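Local structure of phytochromobilin synthase (Solanum lycopersicum, 6KME) at residues 128-136 against 220-231; 157-167 against 178-186. The protein binds biliverdin IX alpha and probably reduces it, with electrons supplied by ferredoxin, to phytochromobilin, the phytochrome chromophore. The protein carries 1 engineered substitution. All coordinates share one frame; numbering follows the deposited sequence.

Interaction 1. Residues 128-136 against 220-231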
loop_
_atom_site.group_PDB
_atom_site.type_symbol
_atom_site.label_atom_id
_atom_site.label_comp_id
_atom_site.label_asym_id
_atom_site.label_seq_id
_atom_site.Cartn_x
_atom_site.Cartn_y
_atom_site.Cartn_z
ATOM N N LEU A 128 1.333 7.037 1.750
ATOM C CA LEU A 128 2.272 6.378 2.652
ATOM C C LEU A 128 1.519 6.032 3.931
ATOM O O LEU A 128 0.960 6.929 4.574
ATOM C CB LEU A 128 3.469 7.295 2.953
ATOM C CG LEU A 128 4.488 6.815 4.004
ATOM C CD1 LEU A 128 5.155 5.512 3.542
ATOM C CD2 LEU A 128 5.519 7.906 4.256
ATOM N N ASP A 129 1.495 4.745 4.306
ATOM C CA ASP A 129 0.652 4.369 5.434
ATOM C C ASP A 129 1.062 3.022 6.010
ATOM O O ASP A 129 1.745 2.215 5.368
ATOM C CB ASP A 129 -0.822 4.314 5.026
ATOM C CG ASP A 129 -1.773 4.287 6.218
ATOM O OD1 ASP A 129 -1.405 4.760 7.326
ATOM O OD2 ASP A 129 -2.908 3.791 6.041
ATOM N N LEU A 130 0.636 2.808 7.251
ATOM C CA LEU A 130 0.572 1.478 7.865
ATOM C C LEU A 130 -0.905 1.076 7.796
ATOM O O LEU A 130 -1.685 1.379 8.700
ATOM C CB LEU A 130 1.118 1.521 9.293
ATOM C CG LEU A 130 2.648 1.487 9.489
ATOM C CD1 LEU A 130 3.388 2.611 8.742
ATOM C CD2 LEU A 130 3.059 1.471 10.997
ATOM N N ASN A 131 -1.312 0.444 6.676
ATOM C CA ASN A 131 -2.739 0.152 6.451
ATOM C C ASN A 131 -3.225 -0.845 7.507
ATOM O O ASN A 131 -2.619 -1.914 7.672
ATOM C CB ASN A 131 -3.017 -0.444 5.051
ATOM C CG ASN A 131 -2.685 0.504 3.852
ATOM O OD1 ASN A 131 -2.374 0.009 2.768
ATOM N ND2 ASN A 131 -2.794 1.826 4.027
ATOM N N PRO A 132 -4.325 -0.566 8.214
ATOM C CA PRO A 132 -4.796 -1.527 9.224
ATOM C C PRO A 132 -5.282 -2.824 8.596
ATOM O O PRO A 132 -5.993 -2.824 7.590
ATOM C CB PRO A 132 -5.946 -0.784 9.923
ATOM C CG PRO A 132 -6.392 0.263 8.928
ATOM C CD PRO A 132 -5.115 0.678 8.225
ATOM N N LEU A 133 -4.905 -3.945 9.213
ATOM C CA LEU A 133 -5.415 -5.227 8.734
ATOM C C LEU A 133 -6.911 -5.349 8.991
ATOM O O LEU A 133 -7.658 -5.848 8.141
ATOM C CB LEU A 133 -4.665 -6.382 9.405
ATOM C CG LEU A 133 -5.114 -7.775 8.957
ATOM C CD1 LEU A 133 -4.781 -8.014 7.469
ATOM C CD2 LEU A 133 -4.504 -8.870 9.878
ATOM N N HIS A 134 -7.363 -4.880 10.151
ATOM C CA HIS A 134 -8.740 -5.011 10.591
ATOM C C HIS A 134 -9.366 -3.632 10.739
ATOM O O HIS A 134 -8.669 -2.619 10.842
ATOM C CB HIS A 134 -8.823 -5.775 11.917
ATOM C CG HIS A 134 -8.453 -7.222 11.805
ATOM N ND1 HIS A 134 -9.175 -8.118 11.045
ATOM C CD2 HIS A 134 -7.454 -7.935 12.380
ATOM C CE1 HIS A 134 -8.629 -9.318 11.147
ATOM N NE2 HIS A 134 -7.584 -9.234 11.951
ATOM N N ASP A 135 -10.698 -3.605 10.745
ATOM C CA ASP A 135 -11.418 -2.338 10.710
ATOM C C ASP A 135 -11.153 -1.520 11.968
ATOM O O ASP A 135 -11.244 -2.025 13.092
ATOM C CB ASP A 135 -12.914 -2.579 10.552
ATOM C CG ASP A 135 -13.714 -1.299 10.652
ATOM O OD1 ASP A 135 -13.702 -0.516 9.674
ATOM O OD2 ASP A 135 -14.336 -1.072 11.715
ATOM N N ILE A 136 -10.816 -0.249 11.770
ATOM C CA ILE A 136 -10.545 0.683 12.856
ATOM C C ILE A 136 -11.631 1.743 12.970
ATOM O O ILE A 136 -11.465 2.715 13.715
ATOM C CB ILE A 136 -9.170 1.347 12.689
ATOM C CG1 ILE A 136 -9.104 2.020 11.316
ATOM C CG2 ILE A 136 -8.044 0.322 12.879
ATOM C CD1 ILE A 136 -8.033 3.053 11.203
ATOM N N GLN A 220 -8.921 -17.212 14.529
ATOM C CA GLN A 220 -8.379 -15.866 14.388
ATOM C C GLN A 220 -7.413 -15.780 13.214
ATOM O O GLN A 220 -7.398 -14.776 12.492
ATOM C CB GLN A 220 -7.697 -15.430 15.685
ATOM C CG GLN A 220 -7.292 -13.969 15.673
ATOM C CD GLN A 220 -8.467 -13.050 15.375
ATOM O OE1 GLN A 220 -8.466 -12.304 14.387
ATOM N NE2 GLN A 220 -9.486 -13.110 16.227
ATOM N N ILE A 221 -6.611 -16.825 12.991
ATOM C CA ILE A 221 -5.728 -16.825 11.826
ATOM C C ILE A 221 -6.548 -16.770 10.541
ATOM O O ILE A 221 -6.200 -16.048 9.597
ATOM C CB ILE A 221 -4.791 -18.043 11.861
ATOM C CG1 ILE A 221 -3.907 -17.977 13.110
ATOM C CG2 ILE A 221 -3.929 -18.094 10.598
ATOM C CD1 ILE A 221 -3.073 -19.201 13.347
ATOM N N ALA A 222 -7.660 -17.514 10.489
ATOM C CA ALA A 222 -8.533 -17.455 9.319
ATOM C C ALA A 222 -9.123 -16.062 9.142
ATOM O O ALA A 222 -9.233 -15.565 8.014
ATOM C CB ALA A 222 -9.647 -18.493 9.430
ATOM N N CYS A 223 -9.520 -15.417 10.242
ATOM C CA CYS A 223 -10.039 -14.058 10.138
ATOM C C CYS A 223 -8.972 -13.106 9.614
ATOM O O CYS A 223 -9.246 -12.277 8.738
ATOM C CB CYS A 223 -10.570 -13.583 11.491
ATOM S SG CYS A 223 -12.284 -14.059 11.848
ATOM N N ASN A 224 -7.742 -13.212 10.134
ATOM C CA ASN A 224 -6.662 -12.362 9.635
ATOM C C ASN A 224 -6.392 -12.620 8.162
ATOM O O ASN A 224 -6.034 -11.698 7.418
ATOM C CB ASN A 224 -5.368 -12.600 10.419
ATOM C CG ASN A 224 -5.503 -12.308 11.888
ATOM O OD1 ASN A 224 -6.397 -11.575 12.314
ATOM N ND2 ASN A 224 -4.593 -12.872 12.681
ATOM N N CYS A 225 -6.541 -13.874 7.734
ATOM C CA CYS A 225 -6.243 -14.226 6.353
ATOM C C CYS A 225 -7.298 -13.664 5.410
ATOM O O CYS A 225 -6.961 -13.139 4.338
ATOM C CB CYS A 225 -6.142 -15.748 6.218
ATOM S SG CYS A 225 -5.701 -16.324 4.576
ATOM N N GLU A 226 -8.576 -13.757 5.799
ATOM C CA GLU A 226 -9.645 -13.177 4.992
ATOM C C GLU A 226 -9.501 -11.663 4.900
ATOM O O GLU A 226 -9.685 -11.080 3.825
ATOM C CB GLU A 226 -11.007 -13.559 5.572
ATOM C CG GLU A 226 -12.158 -12.706 5.044
ATOM C CD GLU A 226 -13.402 -13.513 4.704
ATOM O OE1 GLU A 226 -13.293 -14.744 4.520
ATOM O OE2 GLU A 226 -14.494 -12.912 4.618
ATOM N N ALA A 227 -9.143 -11.010 6.009
ATOM C CA ALA A 227 -8.934 -9.564 5.985
ATOM C C ALA A 227 -7.843 -9.176 4.992
ATOM O O ALA A 227 -7.998 -8.204 4.239
ATOM C CB ALA A 227 -8.595 -9.055 7.393
ATOM N N GLN A 228 -6.736 -9.927 4.967
ATOM C CA GLN A 228 -5.689 -9.662 3.986
ATOM C C GLN A 228 -6.166 -9.958 2.564
ATOM O O GLN A 228 -5.883 -9.183 1.641
ATOM C CB GLN A 228 -4.422 -10.477 4.294
ATOM C CG GLN A 228 -3.278 -10.138 3.325
ATOM C CD GLN A 228 -1.926 -10.774 3.666
ATOM O OE1 GLN A 228 -1.065 -10.893 2.795
ATOM N NE2 GLN A 228 -1.727 -11.152 4.930
ATOM N N HIS A 229 -6.884 -11.073 2.365
ATOM C CA HIS A 229 -7.365 -11.415 1.026
ATOM C C HIS A 229 -8.317 -10.347 0.495
ATOM O O HIS A 229 -8.233 -9.958 -0.678
ATOM C CB HIS A 229 -8.049 -12.783 1.031
ATOM C CG HIS A 229 -8.514 -13.217 -0.325
ATOM N ND1 HIS A 229 -9.846 -13.291 -0.668
ATOM C CD2 HIS A 229 -7.821 -13.564 -1.435
ATOM C CE1 HIS A 229 -9.956 -13.682 -1.925
ATOM N NE2 HIS A 229 -8.740 -13.854 -2.413
ATOM N N ARG A 230 -9.216 -9.855 1.352
ATOM C CA ARG A 230 -10.120 -8.778 0.961
ATOM C C ARG A 230 -9.348 -7.534 0.535
ATOM O O ARG A 230 -9.688 -6.893 -0.467
ATOM C CB ARG A 230 -11.067 -8.461 2.125
ATOM C CG ARG A 230 -12.066 -7.304 1.866
ATOM C CD ARG A 230 -12.989 -7.119 3.096
ATOM N NE ARG A 230 -13.746 -5.870 3.036
ATOM C CZ ARG A 230 -13.341 -4.716 3.570
ATOM N NH1 ARG A 230 -12.183 -4.649 4.219
ATOM N NH2 ARG A 230 -14.099 -3.622 3.464
ATOM N N TYR A 231 -8.300 -7.183 1.285
ATOM C CA TYR A 231 -7.455 -6.038 0.948
ATOM C C TYR A 231 -6.763 -6.232 -0.397
ATOM O O TYR A 231 -6.748 -5.324 -1.233
ATOM C CB TYR A 231 -6.434 -5.825 2.068
ATOM C CG TYR A 231 -5.318 -4.836 1.790
ATOM C CD1 TYR A 231 -5.393 -3.527 2.264
ATOM C CD2 TYR A 231 -4.162 -5.222 1.102
ATOM C CE1 TYR A 231 -4.370 -2.618 2.042
ATOM C CE2 TYR A 231 -3.136 -4.322 0.865
ATOM C CZ TYR A 231 -3.241 -3.021 1.348
ATOM O OH TYR A 231 -2.229 -2.113 1.132
#
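His134 NE2 donates a short hydrogen bond of 2.6 Å to Asn224 OD1, with an N-H...O angle of 159°. The oxygen lies in the imidazole plane, but the donor is tilted 26° from the carbonyl plane of the amide, whose own plane is turned well away from the ring. Asn224 ND2 is held by the carbonyl of Pro106, which helps to fix the rotation of this amide. Beside it, Ala227 presents CB to the backbone, 3.4 Å from Leu133 O. Leu133 has CG anti to its backbone N (chi1 -179°), which brings the two methyls to the helix: CD2 meets Asn224 CB at 3.9 Å, while CD1 lies 4.0 Å from both Ala227 CB and Gln228 CB. Farther along the helix, Tyr231 OH donates to Asn131 OD1 at 2.7 Å, lying in the carbonyl plane. The other end of that amide is fixed too, since Asn131 ND2 donates to Asp129 OD2 at 2.8 Å on the anti side of the carboxylate, somewhat out of its plane. The contact thus ties the end of strand 123-131 and the loop beyond it to helix 218-238, a sheet-to-helix join of the kind that builds the alpha/beta/alpha sandwich of ferredoxin-dependent bilin reductases.

Interaction 2. Residues 157-167 against 178-186. With BLA (biliverdine IX alpha), chain B.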
loop_
_atom_site.group_PDB
_atom_site.type_symbol
_atom_site.label_atom_id
_atom_site.label_comp_id
_atom_site.label_asym_id
_atom_site.label_seq_id
_atom_site.Cartn_x
_atom_site.Cartn_y
_atom_site.Cartn_z
ATOM N N TYR A 157 4.083 14.678 10.237
ATOM C CA TYR A 157 4.135 14.800 8.786
ATOM C C TYR A 157 2.850 15.338 8.174
ATOM O O TYR A 157 2.894 15.893 7.069
ATOM C CB TYR A 157 4.502 13.451 8.172
ATOM C CG TYR A 157 5.961 13.162 8.394
ATOM C CD1 TYR A 157 6.925 13.820 7.647
ATOM C CD2 TYR A 157 6.380 12.281 9.384
ATOM C CE1 TYR A 157 8.259 13.594 7.850
ATOM C CE2 TYR A 157 7.721 12.041 9.596
ATOM C CZ TYR A 157 8.654 12.704 8.821
ATOM O OH TYR A 157 9.991 12.491 9.013
ATOM N N SER A 158 1.716 15.211 8.866
ATOM C CA SER A 158 0.492 15.833 8.372
ATOM C C SER A 158 0.650 17.345 8.261
ATOM O O SER A 158 -0.017 17.983 7.438
ATOM C CB SER A 158 -0.685 15.485 9.283
ATOM O OG SER A 158 -0.675 16.315 10.436
ATOM N N LYS A 159 1.529 17.935 9.073
ATOM C CA LYS A 159 1.777 19.369 8.962
ATOM C C LYS A 159 2.636 19.694 7.745
ATOM O O LYS A 159 2.404 20.702 7.072
ATOM C CB LYS A 159 2.443 19.887 10.238
ATOM C CG LYS A 159 1.618 19.676 11.494
ATOM C CD LYS A 159 2.323 20.237 12.718
ATOM C CE LYS A 159 1.576 19.892 13.997
ATOM N NZ LYS A 159 2.263 20.438 15.200
ATOM N N LEU A 160 3.609 18.836 7.436
ATOM C CA LEU A 160 4.586 19.085 6.380
ATOM C C LEU A 160 4.131 18.615 5.004
ATOM O O LEU A 160 4.609 19.139 3.994
ATOM C CB LEU A 160 5.907 18.378 6.713
ATOM C CG LEU A 160 6.532 18.606 8.088
ATOM C CD1 LEU A 160 7.754 17.724 8.216
ATOM C CD2 LEU A 160 6.897 20.064 8.277
ATOM N N LEU A 161 3.262 17.604 4.945
ATOM C CA LEU A 161 2.766 17.007 3.703
ATOM C C LEU A 161 1.245 17.081 3.769
ATOM O O LEU A 161 0.589 16.161 4.288
ATOM C CB LEU A 161 3.255 15.565 3.539
ATOM C CG LEU A 161 4.772 15.333 3.400
ATOM C CD1 LEU A 161 5.162 13.861 3.566
ATOM C CD2 LEU A 161 5.285 15.866 2.054
ATOM N N PRO A 162 0.641 18.137 3.227
ATOM C CA PRO A 162 -0.778 18.403 3.493
ATOM C C PRO A 162 -1.720 17.410 2.828
ATOM O O PRO A 162 -1.412 16.807 1.793
ATOM C CB PRO A 162 -0.979 19.811 2.922
ATOM C CG PRO A 162 0.058 19.922 1.849
ATOM C CD PRO A 162 1.252 19.177 2.378
ATOM N N TRP A 163 -2.902 17.274 3.432
ATOM C CA TRP A 163 -3.962 16.422 2.892
ATOM C C TRP A 163 -4.145 16.636 1.390
ATOM O O TRP A 163 -4.248 17.770 0.915
ATOM C CB TRP A 163 -5.265 16.718 3.640
ATOM C CG TRP A 163 -6.403 15.813 3.306
ATOM C CD1 TRP A 163 -7.578 16.161 2.678
ATOM C CD2 TRP A 163 -6.502 14.411 3.595
ATOM N NE1 TRP A 163 -8.391 15.060 2.557
ATOM C CE2 TRP A 163 -7.753 13.970 3.103
ATOM C CE3 TRP A 163 -5.647 13.478 4.213
ATOM C CZ2 TRP A 163 -8.177 12.647 3.217
ATOM C CZ3 TRP A 163 -6.067 12.165 4.320
ATOM C CH2 TRP A 163 -7.326 11.760 3.829
ATOM N N GLY A 164 -4.179 15.536 0.639
ATOM C CA GLY A 164 -4.254 15.597 -0.815
ATOM C C GLY A 164 -5.594 16.049 -1.375
ATOM O O GLY A 164 -5.672 16.331 -2.577
ATOM N N GLY A 165 -6.630 16.136 -0.554
ATOM C CA GLY A 165 -7.949 16.544 -1.024
ATOM C C GLY A 165 -8.883 15.361 -1.205
ATOM O O GLY A 165 -8.634 14.249 -0.725
ATOM N N LYS A 166 -9.978 15.611 -1.926
ATOM C CA LYS A 166 -10.993 14.585 -2.126
ATOM C C LYS A 166 -10.401 13.349 -2.798
ATOM O O LYS A 166 -9.535 13.448 -3.676
ATOM C CB LYS A 166 -12.153 15.144 -2.964
ATOM C CG LYS A 166 -12.920 16.264 -2.271
ATOM C CD LYS A 166 -14.003 16.872 -3.195
ATOM C CE LYS A 166 -14.582 18.144 -2.574
ATOM N NZ LYS A 166 -15.563 18.802 -3.458
ATOM N N LEU A 167 -10.859 12.172 -2.366
ATOM C CA LEU A 167 -10.340 10.914 -2.891
ATOM C C LEU A 167 -11.443 9.865 -2.849
ATOM O O LEU A 167 -12.435 10.009 -2.130
ATOM C CB LEU A 167 -9.103 10.425 -2.106
ATOM C CG LEU A 167 -9.320 9.806 -0.703
ATOM C CD1 LEU A 167 -8.054 9.094 -0.222
ATOM C CD2 LEU A 167 -9.761 10.845 0.319
ATOM N N ILE A 178 -2.846 7.645 10.672
ATOM C CA ILE A 178 -1.600 8.345 10.394
ATOM C C ILE A 178 -1.287 8.376 8.903
ATOM O O ILE A 178 -0.156 8.702 8.523
ATOM C CB ILE A 178 -0.421 7.755 11.189
ATOM C CG1 ILE A 178 -0.106 6.319 10.739
ATOM C CG2 ILE A 178 -0.694 7.841 12.688
ATOM C CD1 ILE A 178 1.228 5.777 11.300
ATOM N N VAL A 179 -2.259 8.050 8.045
ATOM C CA VAL A 179 -1.996 7.997 6.608
ATOM C C VAL A 179 -1.478 9.344 6.118
ATOM O O VAL A 179 -1.935 10.413 6.545
ATOM C CB VAL A 179 -3.251 7.582 5.820
ATOM C CG1 VAL A 179 -4.401 8.617 6.006
ATOM C CG2 VAL A 179 -2.919 7.424 4.347
ATOM N N ILE A 180 -0.478 9.288 5.255
ATOM C CA ILE A 180 -0.041 10.442 4.486
ATOM C C ILE A 180 -0.623 10.277 3.087
ATOM O O ILE A 180 -0.176 9.423 2.313
ATOM C CB ILE A 180 1.486 10.561 4.451
ATOM C CG1 ILE A 180 2.022 10.831 5.856
ATOM C CG2 ILE A 180 1.915 11.660 3.462
ATOM C CD1 ILE A 180 3.525 10.695 5.956
ATOM N N TRP A 181 -1.641 11.075 2.781
ATOM C CA TRP A 181 -2.225 11.161 1.446
ATOM C C TRP A 181 -2.002 12.604 1.028
ATOM O O TRP A 181 -2.492 13.523 1.695
ATOM C CB TRP A 181 -3.708 10.763 1.455
ATOM C CG TRP A 181 -4.565 11.463 0.406
ATOM C CD1 TRP A 181 -5.661 12.259 0.627
ATOM C CD2 TRP A 181 -4.376 11.424 -1.016
ATOM N NE1 TRP A 181 -6.171 12.711 -0.579
ATOM C CE2 TRP A 181 -5.402 12.208 -1.600
ATOM C CE3 TRP A 181 -3.448 10.786 -1.857
ATOM C CZ2 TRP A 181 -5.510 12.389 -2.985
ATOM C CZ3 TRP A 181 -3.559 10.962 -3.230
ATOM C CH2 TRP A 181 -4.584 11.761 -3.782
ATOM N N THR A 182 -1.190 12.812 -0.012
ATOM C CA THR A 182 -0.736 14.160 -0.319
ATOM C C THR A 182 -0.444 14.284 -1.808
ATOM O O THR A 182 -0.167 13.299 -2.500
ATOM C CB THR A 182 0.501 14.550 0.534
ATOM O OG1 THR A 182 0.775 15.952 0.412
ATOM C CG2 THR A 182 1.768 13.759 0.146
ATOM N N ARG A 183 -0.554 15.517 -2.288
ATOM C CA ARG A 183 -0.127 15.937 -3.611
ATOM C C ARG A 183 0.778 17.145 -3.433
ATOM O O ARG A 183 0.468 18.037 -2.636
ATOM C CB ARG A 183 -1.334 16.334 -4.506
ATOM C CG ARG A 183 -2.429 15.274 -4.684
ATOM C CD ARG A 183 -3.636 15.886 -5.446
ATOM N NE ARG A 183 -4.769 14.961 -5.608
ATOM C CZ ARG A 183 -4.979 14.194 -6.674
ATOM N NH1 ARG A 183 -4.130 14.214 -7.700
ATOM N NH2 ARG A 183 -6.041 13.400 -6.721
ATOM N N PHE A 184 1.892 17.190 -4.164
ATOM C CA PHE A 184 2.745 18.367 -4.069
ATOM C C PHE A 184 3.606 18.476 -5.317
ATOM O O PHE A 184 3.862 17.480 -6.000
ATOM C CB PHE A 184 3.618 18.346 -2.800
ATOM C CG PHE A 184 4.503 17.131 -2.669
ATOM C CD1 PHE A 184 5.730 17.069 -3.317
ATOM C CD2 PHE A 184 4.123 16.064 -1.854
ATOM C CE1 PHE A 184 6.566 15.940 -3.168
ATOM C CE2 PHE A 184 4.943 14.943 -1.709
ATOM C CZ PHE A 184 6.162 14.880 -2.368
ATOM N N SER A 185 4.020 19.706 -5.614
ATOM C CA SER A 185 4.936 19.979 -6.708
ATOM C C SER A 185 6.362 19.610 -6.329
ATOM O O SER A 185 6.773 19.730 -5.172
ATOM C CB SER A 185 4.877 21.452 -7.100
ATOM O OG SER A 185 3.662 21.726 -7.779
ATOM N N SER A 186 7.125 19.172 -7.326
ATOM C CA SER A 186 8.461 18.657 -7.056
ATOM C C SER A 186 9.389 19.784 -6.636
ATOM O O SER A 186 9.375 20.867 -7.219
ATOM C CB SER A 186 9.020 17.949 -8.289
ATOM O OG SER A 186 8.222 16.829 -8.644
HETATM C CHA BLA B . -3.762 8.632 -7.879
HETATM N NA BLA B . -3.415 6.868 -6.011
HETATM C C1A BLA B . -4.091 7.976 -6.548
HETATM C C2A BLA B . -5.150 8.342 -5.606
HETATM C C3A BLA B . -5.078 7.400 -4.488
HETATM C C4A BLA B . -3.997 6.497 -4.764
HETATM C CMA BLA B . -5.934 7.335 -3.221
HETATM C CAA BLA B . -6.137 9.514 -5.871
HETATM C CBA BLA B . -7.217 9.045 -6.809
HETATM C CGA BLA B . -8.422 8.431 -6.007
HETATM O O1A BLA B . -8.816 9.189 -5.170
HETATM O O2A BLA B . -8.728 7.336 -6.378
HETATM C CHB BLA B . -3.472 5.337 -3.906
HETATM N NB BLA B . -5.477 4.263 -3.051
HETATM C C1B BLA B . -4.079 4.263 -3.264
HETATM C C2B BLA B . -3.590 3.152 -2.239
HETATM C C3B BLA B . -4.682 2.447 -1.747
HETATM C C4B BLA B . -5.930 3.129 -2.311
HETATM C CMB BLA B . -2.111 2.829 -2.125
HETATM O OB BLA B . -7.114 2.839 -2.245
HETATM C CAB BLA B . -4.993 1.304 -0.812
HETATM C CBB BLA B . -6.080 0.603 -0.415
HETATM N NC BLA B . 0.036 4.983 -8.482
HETATM C C1C BLA B . 0.725 3.909 -7.871
HETATM C C2C BLA B . 1.565 3.272 -8.986
HETATM C C3C BLA B . 1.325 3.998 -10.153
HETATM C C4C BLA B . 0.319 5.135 -9.853
HETATM C CMC BLA B . 2.435 2.055 -8.645
HETATM O OC BLA B . 0.530 3.719 -6.681
HETATM C CAC BLA B . 1.929 3.728 -11.485
HETATM C CBC BLA B . 2.311 2.598 -12.120
HETATM C CHD BLA B . -0.295 6.135 -10.559
HETATM N ND BLA B . -1.982 7.151 -8.877
HETATM C C1D BLA B . -1.380 7.073 -10.063
HETATM C C2D BLA B . -1.889 8.115 -11.043
HETATM C C3D BLA B . -2.847 8.854 -10.373
HETATM C C4D BLA B . -2.952 8.259 -8.939
HETATM C CMD BLA B . -1.331 8.183 -12.452
HETATM C CAD BLA B . -3.727 10.037 -10.794
HETATM C CBD BLA B . -4.822 9.664 -11.776
HETATM C CGD BLA B . -5.992 8.768 -11.173
HETATM O O1D BLA B . -6.211 7.797 -11.876
HETATM O O2D BLA B . -6.463 9.203 -10.131
HETATM O O HOH W 1 -1.549 13.849 4.191
HETATM O O HOH W 2 -1.975 18.180 -0.973
HETATM O O HOH W 3 -7.548 15.137 -4.481
HETATM O O HOH W 4 -8.234 11.842 -5.619
#
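One wall of the biliverdin pocket is formed where Trp181, on the edge strand 180-185, is enclosed by the loop that follows helix 151-160 and the start of strand 167-168. Gly164 CA sits over one face of the indole, 3.7 Å from the centroid of its five-membered ring, and Leu167 CD1 covers the opposite face at 4.1 Å. In the ring plane, Trp181 NE1 donates an almost straight hydrogen bond to Gly165 O (2.9 Å, 171°). The CD1 edge points at the face of Trp163 in a T-shaped stack with planes at 88°; with CG anti to the backbone N, chi1 -173°, the Trp163 six-membered ring swings back over Trp181 CD1, and Trp163 NE1 donates to Phe299 O. The far rim of Trp181 reaches the ligand, CH2 lying 3.4 Å from BLA CAA. Replacing Trp181 with a leucine would probably leave Gly165 O without its indole donor and open a gap between Gly164 and the bilin. Water 4 links Lys166 O to BLA O1A. Along the strand, Thr182 OG1 donates to Pro162 O at 2.7 Å, and Leu161 CD1 packs against Ile180 CG2. The loop therefore runs beside the sheet's outermost strand, which pairs with strand 123-131, while Tyr157 and Ile180 also touch helix 188-211.

Interactions 1 and 2 meet on neighbouring antiparallel strands of one sheet, although their centres are about 24 Å apart. Leu128 O and Ile180 N, 2.8 Å apart, probably form a hydrogen bond between strands 123-131 and 180-185, and Asp129 OD1 packs 3.4 Å from Val179 CA. In sequence, interaction 2 is nested within the loop that interaction 1 closes. Their relation to biliverdin differs. Interaction 2 contributes Leu167, Trp181 and Arg183 to the pocket, with Leu167 CA 3.2 Å from BLA O1A. Interaction 1 approaches the ligand through Tyr231, whose side chain comes within about 4 Å of it at the nearest atoms. Helix 218-238 and edge strand 180-185 therefore both reach the bilin.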